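Local coordinates for YfdX protein (Salmonella enterica I, PDB 6A09) that is of uncertain biochemical function but belongs to the bacterial YfdX family and is found as an assembly of four copies, at residues Y64-K69 with Y78-S83; I128-L133 with V171-V176. All coordinates share one frame; numbering follows the deposited sequence.

Interaction 1. Residues Y64-K69 with Y78-S83; sequences YVKSDK and YIRINS
Y78, R80 and Y64 carry most of this contact, in which a single beta bridge, V65 opposite I79, lays a loop against the start of strand 78-89. Two backbone bonds frame the bridge: R80 N donates to Y64 O at 2.9 Å, and K66 N to Y78 O at the same length. Close CA-H...O approaches accompany them, V65 CA lying 3.3 Å from Y78 O. Y64 CB also meets I79 CB at 3.8 Å, while the Y64 hydroxyl bonds to D8. The type I turn from K66 to K69 then brings K69 back to Y78. There the lysine's CG and CD pass slantwise across the CD2 and CE2 side of the tyrosine ring, CD 3.6 Å from CD2, and CE sits over a ring face; NZ travels on to S173 O of the second subunit and to D172 of its own chain. R80 bends at chi3 (-62°), which brings its guanidinium back toward the 64-66 backbone. Y64 O thus lies over the centre of the flat group, 3.4 Å above its plane, while NE is bonded to K16 O. One arginine nitrogen also reaches the loop backbone obliquely: NH1 makes a weak 3.1 Å bond to V65 O.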
loop_
_atom_site.group_PDB
_atom_site.type_symbol
_atom_site.label_atom_id
_atom_site.label_comp_id
_atom_site.label_asym_id
_atom_site.label_seq_id
_atom_site.Cartn_x
_atom_site.Cartn_y
_atom_site.Cartn_z
ATOM N N TYR A 64 -19.712 12.916 9.812
ATOM C CA TYR A 64 -18.549 12.295 9.194
ATOM C C TYR A 64 -18.836 11.656 7.843
ATOM O O TYR A 64 -17.892 11.228 7.174
ATOM C CB TYR A 64 -17.975 11.241 10.140
ATOM C CG TYR A 64 -17.738 11.792 11.516
ATOM C CD1 TYR A 64 -16.863 12.858 11.708
ATOM C CD2 TYR A 64 -18.396 11.267 12.627
ATOM C CE1 TYR A 64 -16.656 13.379 12.944
ATOM C CE2 TYR A 64 -18.172 11.782 13.892
ATOM C CZ TYR A 64 -17.304 12.837 14.037
ATOM O OH TYR A 64 -17.064 13.361 15.280
ATOM N N VAL A 65 -20.104 11.590 7.435
ATOM C CA VAL A 65 -20.512 10.840 6.255
ATOM C C VAL A 65 -19.997 11.502 4.977
ATOM O O VAL A 65 -20.040 12.723 4.824
ATOM C CB VAL A 65 -22.049 10.718 6.262
ATOM C CG1 VAL A 65 -22.600 10.250 4.900
ATOM C CG2 VAL A 65 -22.471 9.795 7.385
ATOM N N LYS A 66 -19.487 10.699 4.051
ATOM C CA LYS A 66 -19.162 11.185 2.711
ATOM C C LYS A 66 -20.335 10.812 1.809
ATOM O O LYS A 66 -20.428 9.681 1.320
ATOM C CB LYS A 66 -17.856 10.604 2.199
ATOM C CG LYS A 66 -17.352 11.325 0.975
ATOM C CD LYS A 66 -16.027 10.762 0.511
ATOM C CE LYS A 66 -15.706 11.224 -0.910
ATOM N NZ LYS A 66 -15.923 12.686 -1.053
ATOM N N SER A 67 -21.234 11.774 1.593
ATOM C CA SER A 67 -22.546 11.471 1.035
ATOM C C SER A 67 -22.507 11.084 -0.441
ATOM O O SER A 67 -23.458 10.464 -0.916
ATOM C CB SER A 67 -23.471 12.667 1.235
ATOM O OG SER A 67 -22.761 13.882 1.038
ATOM N N ASP A 68 -21.440 11.408 -1.173
ATOM C CA ASP A 68 -21.378 11.084 -2.592
ATOM C C ASP A 68 -20.754 9.713 -2.865
ATOM O O ASP A 68 -20.264 9.475 -3.973
ATOM C CB ASP A 68 -20.621 12.180 -3.354
ATOM C CG ASP A 68 -19.185 12.373 -2.861
ATOM O OD1 ASP A 68 -18.555 11.407 -2.374
ATOM O OD2 ASP A 68 -18.668 13.502 -2.985
ATOM N N LYS A 69 -20.740 8.815 -1.886
ATOM C CA LYS A 69 -20.108 7.514 -2.070
ATOM C C LYS A 69 -21.038 6.423 -1.565
ATOM O O LYS A 69 -21.382 6.398 -0.381
ATOM C CB LYS A 69 -18.758 7.446 -1.355
ATOM C CG LYS A 69 -17.893 6.319 -1.879
ATOM C CD LYS A 69 -16.526 6.265 -1.253
ATOM C CE LYS A 69 -15.637 5.312 -2.026
ATOM N NZ LYS A 69 -15.249 5.848 -3.366
ATOM N N TYR A 78 -20.264 5.494 4.126
ATOM C CA TYR A 78 -18.853 5.751 4.374
ATOM C C TYR A 78 -18.667 6.983 5.258
ATOM O O TYR A 78 -19.334 8.009 5.076
ATOM C CB TYR A 78 -18.126 5.963 3.050
ATOM C CG TYR A 78 -17.757 4.670 2.367
ATOM C CD1 TYR A 78 -16.791 3.828 2.920
ATOM C CD2 TYR A 78 -18.385 4.281 1.179
ATOM C CE1 TYR A 78 -16.458 2.641 2.317
ATOM C CE2 TYR A 78 -18.055 3.102 0.558
ATOM C CZ TYR A 78 -17.094 2.289 1.125
ATOM O OH TYR A 78 -16.778 1.120 0.496
ATOM N N ILE A 79 -17.752 6.880 6.215
ATOM C CA ILE A 79 -17.392 8.013 7.059
ATOM C C ILE A 79 -15.891 8.259 6.966
ATOM O O ILE A 79 -15.087 7.338 6.789
ATOM C CB ILE A 79 -17.807 7.817 8.535
ATOM C CG1 ILE A 79 -17.029 6.644 9.150
ATOM C CG2 ILE A 79 -19.344 7.693 8.676
ATOM C CD1 ILE A 79 -16.989 6.670 10.669
ATOM N N ARG A 80 -15.519 9.520 7.124
ATOM C CA ARG A 80 -14.127 9.934 7.050
ATOM C C ARG A 80 -13.404 9.618 8.358
ATOM O O ARG A 80 -13.869 9.989 9.441
ATOM C CB ARG A 80 -14.071 11.430 6.737
ATOM C CG ARG A 80 -14.494 11.794 5.300
ATOM C CD ARG A 80 -14.485 13.325 5.083
ATOM N NE ARG A 80 -15.447 13.920 5.997
ATOM C CZ ARG A 80 -16.728 14.160 5.697
ATOM N NH1 ARG A 80 -17.199 13.901 4.477
ATOM N NH2 ARG A 80 -17.530 14.664 6.627
ATOM N N ILE A 81 -12.278 8.912 8.270
ATOM C CA ILE A 81 -11.447 8.659 9.443
ATOM C C ILE A 81 -10.045 9.257 9.334
ATOM O O ILE A 81 -9.321 9.285 10.342
ATOM C CB ILE A 81 -11.359 7.151 9.775
ATOM C CG1 ILE A 81 -10.449 6.386 8.792
ATOM C CG2 ILE A 81 -12.747 6.530 9.833
ATOM C CD1 ILE A 81 -10.184 4.932 9.230
ATOM N N ASN A 82 -9.628 9.730 8.163
ATOM C CA ASN A 82 -8.314 10.340 8.034
ATOM C C ASN A 82 -8.259 11.090 6.717
ATOM O O ASN A 82 -8.935 10.727 5.753
ATOM C CB ASN A 82 -7.174 9.312 8.089
ATOM C CG ASN A 82 -5.789 9.973 8.262
ATOM O OD1 ASN A 82 -5.452 10.456 9.333
ATOM N ND2 ASN A 82 -5.012 10.017 7.191
ATOM N N SER A 83 -7.451 12.145 6.699
ATOM C CA SER A 83 -7.133 12.876 5.485
ATOM C C SER A 83 -5.621 13.055 5.396
ATOM O O SER A 83 -4.966 13.347 6.395
ATOM C CB SER A 83 -7.843 14.237 5.470
ATOM O OG SER A 83 -8.593 14.410 4.284
HETATM O O HOH W 1 -21.487 6.969 2.049
HETATM O O HOH W 2 -15.622 14.145 1.976
#

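Interaction 2. Residues I128-L133 with V171-V176; sequences IENQEL and VDSQSV
E129 pairs with Q174, and Q131 with D172, through the backbone bonds of an antiparallel sheet in which strand 125-135 is the middle member and strand 170-175 an outer one within this chain. Both are hydrogen-bonded pairs: E129 N reaches Q174 O at 2.9 Å, and D172 N reaches Q131 O at 2.7 Å, each nearly straight. Between them N130 and S173 form a non-hydrogen-bonded pair whose side chains make good the link: S173 OG donates to N130 OD1 over 2.6 Å, in the carbonyl plane and on a lone pair. N130 CG lies beside its own backbone N (chi1 -50°), which tips the amide toward the serine, and N130 ND2 is hydrogen-bonded to T86 OG1, so both ends of the amide are held. On this same face I128 CG2 packs on S173 CB at 3.8 Å, and I128 also meets Y78 of the second subunit. The other face carries E129, Q131, D172 and Q174. Here the Q131 and Q174 side chains cross at about a right angle, their amide planes 37° apart. D172 O is gripped from opposite faces of its plane, by Q131 N at 2.8 Å and by Q174 NE2 at 3.3 Å. Second-shell groups position this layer: K69 NZ forms a salt bridge with D172 OD2, and S83 OG and L12 N both bind E129 OE2.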
loop_
_atom_site.group_PDB
_atom_site.type_symbol
_atom_site.label_atom_id
_atom_site.label_comp_id
_atom_site.label_asym_id
_atom_site.label_seq_id
_atom_site.Cartn_x
_atom_site.Cartn_y
_atom_site.Cartn_z
ATOM N N ILE A 128 -3.565 16.642 -4.124
ATOM C CA ILE A 128 -4.609 15.632 -4.006
ATOM C C ILE A 128 -4.848 15.392 -2.529
ATOM O O ILE A 128 -3.896 15.342 -1.739
ATOM C CB ILE A 128 -4.213 14.320 -4.717
ATOM C CG1 ILE A 128 -4.260 14.483 -6.244
ATOM C CG2 ILE A 128 -5.081 13.138 -4.231
ATOM C CD1 ILE A 128 -3.662 13.315 -6.976
ATOM N N GLU A 129 -6.113 15.271 -2.144
ATOM C CA GLU A 129 -6.464 14.976 -0.760
ATOM C C GLU A 129 -6.966 13.538 -0.683
ATOM O O GLU A 129 -7.971 13.191 -1.313
ATOM C CB GLU A 129 -7.502 15.959 -0.212
ATOM C CG GLU A 129 -7.812 15.684 1.242
ATOM C CD GLU A 129 -8.848 16.613 1.858
ATOM O OE1 GLU A 129 -9.713 17.167 1.145
ATOM O OE2 GLU A 129 -8.791 16.797 3.082
ATOM N N ASN A 130 -6.244 12.706 0.069
ATOM C CA ASN A 130 -6.549 11.291 0.238
ATOM C C ASN A 130 -7.393 11.137 1.494
ATOM O O ASN A 130 -6.886 11.291 2.612
ATOM C CB ASN A 130 -5.269 10.456 0.342
ATOM C CG ASN A 130 -4.276 10.754 -0.790
ATOM O OD1 ASN A 130 -4.560 10.493 -1.949
ATOM N ND2 ASN A 130 -3.117 11.312 -0.446
ATOM N N GLN A 131 -8.677 10.823 1.311
ATOM C CA GLN A 131 -9.609 10.638 2.416
ATOM C C GLN A 131 -9.806 9.150 2.657
ATOM O O GLN A 131 -10.285 8.427 1.779
ATOM C CB GLN A 131 -10.939 11.319 2.125
ATOM C CG GLN A 131 -10.776 12.802 1.920
ATOM C CD GLN A 131 -12.097 13.504 1.798
ATOM O OE1 GLN A 131 -13.143 12.881 1.945
ATOM N NE2 GLN A 131 -12.067 14.809 1.514
ATOM N N GLU A 132 -9.367 8.697 3.814
ATOM C CA GLU A 132 -9.591 7.336 4.252
ATOM C C GLU A 132 -11.001 7.209 4.838
ATOM O O GLU A 132 -11.421 8.021 5.679
ATOM C CB GLU A 132 -8.520 6.975 5.273
ATOM C CG GLU A 132 -8.474 5.544 5.681
ATOM C CD GLU A 132 -7.282 5.235 6.582
ATOM O OE1 GLU A 132 -6.737 6.179 7.200
ATOM O OE2 GLU A 132 -6.885 4.047 6.672
ATOM N N LEU A 133 -11.737 6.203 4.374
ATOM C CA LEU A 133 -13.138 6.009 4.728
ATOM C C LEU A 133 -13.359 4.601 5.244
ATOM O O LEU A 133 -12.636 3.679 4.873
ATOM C CB LEU A 133 -14.046 6.230 3.523
ATOM C CG LEU A 133 -13.694 7.493 2.746
ATOM C CD1 LEU A 133 -14.424 7.548 1.411
ATOM C CD2 LEU A 133 -13.997 8.716 3.606
ATOM N N VAL A 171 -9.655 4.434 0.239
ATOM C CA VAL A 171 -9.047 5.756 0.161
ATOM C C VAL A 171 -9.615 6.464 -1.066
ATOM O O VAL A 171 -9.479 5.980 -2.193
ATOM C CB VAL A 171 -7.508 5.687 0.119
ATOM C CG1 VAL A 171 -6.905 7.073 -0.107
ATOM C CG2 VAL A 171 -6.988 5.104 1.423
ATOM N N ASP A 172 -10.262 7.589 -0.836
ATOM C CA ASP A 172 -10.822 8.433 -1.883
ATOM C C ASP A 172 -9.815 9.559 -2.122
ATOM O O ASP A 172 -9.694 10.476 -1.304
ATOM C CB ASP A 172 -12.180 8.967 -1.445
ATOM C CG ASP A 172 -13.119 9.211 -2.603
ATOM O OD1 ASP A 172 -12.899 10.193 -3.353
ATOM O OD2 ASP A 172 -14.088 8.425 -2.747
ATOM N N SER A 173 -9.070 9.466 -3.230
ATOM C CA SER A 173 -8.072 10.459 -3.616
ATOM C C SER A 173 -8.717 11.419 -4.605
ATOM O O SER A 173 -9.035 11.024 -5.730
ATOM C CB SER A 173 -6.857 9.797 -4.264
ATOM O OG SER A 173 -6.120 9.012 -3.350
ATOM N N GLN A 174 -8.881 12.681 -4.216
ATOM C CA GLN A 174 -9.545 13.646 -5.083
ATOM C C GLN A 174 -8.745 14.931 -5.166
ATOM O O GLN A 174 -8.247 15.433 -4.153
ATOM C CB GLN A 174 -10.940 13.935 -4.590
ATOM C CG GLN A 174 -11.034 13.801 -3.095
ATOM C CD GLN A 174 -12.368 13.254 -2.657
ATOM O OE1 GLN A 174 -13.419 13.618 -3.206
ATOM N NE2 GLN A 174 -12.341 12.361 -1.661
ATOM N N SER A 175 -8.616 15.447 -6.386
ATOM C CA SER A 175 -7.957 16.721 -6.588
ATOM C C SER A 175 -8.714 17.801 -5.829
ATOM O O SER A 175 -9.933 17.732 -5.654
ATOM C CB SER A 175 -7.873 17.051 -8.078
ATOM O OG SER A 175 -9.156 17.283 -8.619
ATOM N N VAL A 176 -7.974 18.780 -5.330
ATOM C CA VAL A 176 -8.538 19.742 -4.389
ATOM C C VAL A 176 -9.252 20.854 -5.147
ATOM O O VAL A 176 -8.662 21.509 -6.017
ATOM C CB VAL A 176 -7.455 20.303 -3.462
ATOM C CG1 VAL A 176 -8.026 21.439 -2.636
ATOM C CG2 VAL A 176 -6.944 19.179 -2.565
#

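How the interactions relate
Followed from the N terminus, the chain leaves helix 40-55 and meets interaction 1 first, which closes a short loop, eight residues long between its segments and without helix or strand. Interaction 2 opens only afterwards and closes a much longer excursion, 37 residues that are mostly the helices 136-151 and 155-167. The two are therefore in series, neither nested nor crossed, with centres about 10 Å apart. Strand 78-89 lies next to strand 125-135, so the sheet joins them: N82 O is 2.8 Å from E132 N, a probable hydrogen bond, at a classic beta bulge where I81 and N82 both face E132. R80 packs on Q131 beside it, and both contacts reach the second subunit.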